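Local structure of sulfate transporter sulfate transporter family protein (Wolinella succinogenes, 4DGF) at residues I86-G91 / A123-L128. The protein probably acts as a SulP-family membrane anion transporter, possibly for sulfate, of which this chain is the cytoplasmic STAS domain. Residues are numbered along the deposited sequence; the frame is centred on the assembly and turned at random. Where two conformers were deposited one is given.
Sequences ILLLSG and AYAKLL
Leu88 reaches from strand 86-90 to helix 118-130 and meets it with both of its methyls, a forked end that serves two partners at once. CD2 lies at the edge of the Tyr124 ring, near its plane and 3.8 Å from Tyr124 CD2, and the two side chains cross at about a right angle; the partly exposed tyrosine thus turns an apolar ring edge to the leucine. Leu88 CD1 rests against the helix backbone, 3.9 Å from Ala125 N, with Ala125 CB beside it; alanine suits this place because its single methyl lets the leucine come up to the main chain. Leu128, one turn on from Tyr124, sets CD2 over a face of the ring, offset toward the rim. Leu128 also meets Ile86 tip to tip: its CD1 is 3.9 Å from Ile86 CG2 and 4.0 Å from Ile86 CD1, so the beta-branched isoleucine offers both branches together. Strand and helix segment run nearly antiparallel (164°), their axes 10.2 Å apart, which matches helix 118-130 packing on the parallel sheet of the STAS alpha/beta fold. Leu87 points to the other side, onto helix 67-83. With no hydrogen bond between the two segments, their apolar contacts depend on how methyls and ring edge fit together, with little directional preference.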
loop_
_atom_site.group_PDB
_atom_site.type_symbol
_atom_site.label_atom_id
_atom_site.label_comp_id
_atom_site.label_asym_id
_atom_site.label_seq_id
_atom_site.Cartn_x
_atom_site.Cartn_y
_atom_site.Cartn_z
ATOM N N ILE A 86 -0.035 9.305 4.367
ATOM C CA ILE A 86 -0.353 9.144 2.950
ATOM C C ILE A 86 -0.128 7.646 2.560
ATOM O O ILE A 86 0.986 7.163 2.619
ATOM C CB ILE A 86 0.544 10.070 2.100
ATOM C CG1 ILE A 86 0.180 11.538 2.413
ATOM C CG2 ILE A 86 0.303 9.747 0.621
ATOM C CD1 ILE A 86 1.156 12.605 1.886
ATOM N N LEU A 87 -1.173 6.995 2.077
ATOM C CA LEU A 87 -1.084 5.626 1.552
ATOM C C LEU A 87 -0.687 5.644 0.059
ATOM O O LEU A 87 -1.275 6.376 -0.712
ATOM C CB LEU A 87 -2.459 4.948 1.718
ATOM C CG LEU A 87 -2.516 3.456 1.378
ATOM C CD1 LEU A 87 -1.479 2.665 2.179
ATOM C CD2 LEU A 87 -3.941 2.870 1.597
ATOM N N LEU A 88 0.334 4.851 -0.292
ATOM C CA LEU A 88 0.736 4.567 -1.686
ATOM C C LEU A 88 0.586 3.005 -1.894
ATOM O O LEU A 88 0.797 2.214 -0.994
ATOM C CB LEU A 88 2.179 4.944 -1.982
ATOM C CG LEU A 88 2.549 6.413 -1.588
ATOM C CD1 LEU A 88 4.022 6.682 -1.899
ATOM C CD2 LEU A 88 1.646 7.456 -2.301
ATOM N N LEU A 89 0.179 2.645 -3.081
ATOM C CA LEU A 89 0.285 1.206 -3.475
ATOM C C LEU A 89 1.384 1.045 -4.471
ATOM O O LEU A 89 1.494 1.874 -5.380
ATOM C CB LEU A 89 -1.012 0.713 -4.154
ATOM C CG LEU A 89 -2.258 1.240 -3.527
ATOM C CD1 LEU A 89 -3.381 0.655 -4.406
ATOM C CD2 LEU A 89 -2.388 0.714 -2.076
ATOM N N SER A 90 2.228 0.017 -4.340
ATOM C CA SER A 90 3.237 -0.217 -5.362
ATOM C C SER A 90 3.015 -1.631 -5.878
ATOM O O SER A 90 2.331 -2.459 -5.212
ATOM C CB SER A 90 4.668 -0.101 -4.826
ATOM O OG SER A 90 4.961 -1.071 -3.846
ATOM N N GLY A 91 3.650 -1.898 -7.012
ATOM C CA GLY A 91 3.664 -3.234 -7.633
ATOM C C GLY A 91 2.253 -3.664 -8.082
ATOM O O GLY A 91 1.955 -4.856 -8.129
ATOM N N ALA A 123 10.328 6.771 -4.904
ATOM C CA ALA A 123 10.670 8.133 -5.448
ATOM C C ALA A 123 9.614 9.150 -5.002
ATOM O O ALA A 123 9.942 10.236 -4.571
ATOM C CB ALA A 123 10.748 8.088 -6.942
ATOM N N TYR A 124 8.308 8.822 -5.185
ATOM C CA TYR A 124 7.275 9.671 -4.682
ATOM C C TYR A 124 7.185 9.880 -3.162
ATOM O O TYR A 124 6.888 10.971 -2.674
ATOM C CB TYR A 124 5.950 9.161 -5.267
ATOM C CG TYR A 124 4.823 10.102 -5.202
ATOM C CD1 TYR A 124 4.909 11.354 -5.867
ATOM C CD2 TYR A 124 3.642 9.796 -4.536
ATOM C CE1 TYR A 124 3.837 12.239 -5.849
ATOM C CE2 TYR A 124 2.509 10.666 -4.560
ATOM C CZ TYR A 124 2.646 11.885 -5.213
ATOM O OH TYR A 124 1.610 12.800 -5.232
ATOM N N ALA A 125 7.296 8.811 -2.391
ATOM C CA ALA A 125 7.404 8.887 -0.984
ATOM C C ALA A 125 8.552 9.834 -0.523
ATOM O O ALA A 125 8.364 10.617 0.361
ATOM C CB ALA A 125 7.683 7.464 -0.416
ATOM N N LYS A 126 9.702 9.745 -1.156
ATOM C CA LYS A 126 10.814 10.583 -0.835
ATOM C C LYS A 126 10.421 12.052 -1.042
ATOM O O LYS A 126 10.720 12.902 -0.200
ATOM C CB LYS A 126 12.037 10.199 -1.701
ATOM C CG LYS A 126 13.293 11.067 -1.355
ATOM C CD LYS A 126 14.565 10.429 -1.866
ATOM C CE LYS A 126 15.820 11.153 -1.310
ATOM N NZ LYS A 126 15.926 12.411 -2.120
ATOM N N LEU A 127 9.760 12.336 -2.140
ATOM C CA LEU A 127 9.357 13.708 -2.491
ATOM C C LEU A 127 8.373 14.221 -1.435
ATOM O O LEU A 127 8.529 15.325 -0.886
ATOM C CB LEU A 127 8.814 13.714 -3.912
ATOM C CG LEU A 127 8.211 14.991 -4.537
ATOM C CD1 LEU A 127 8.224 14.724 -6.039
ATOM C CD2 LEU A 127 6.756 15.251 -4.118
ATOM N N LEU A 128 7.472 13.348 -0.998
ATOM C CA LEU A 128 6.459 13.702 -0.026
ATOM C C LEU A 128 7.065 14.003 1.296
ATOM O O LEU A 128 6.587 14.907 1.993
ATOM C CB LEU A 128 5.391 12.586 0.159
ATOM C CG LEU A 128 4.488 12.356 -1.018
ATOM C CD1 LEU A 128 3.694 11.066 -0.730
ATOM C CD2 LEU A 128 3.570 13.538 -1.341
#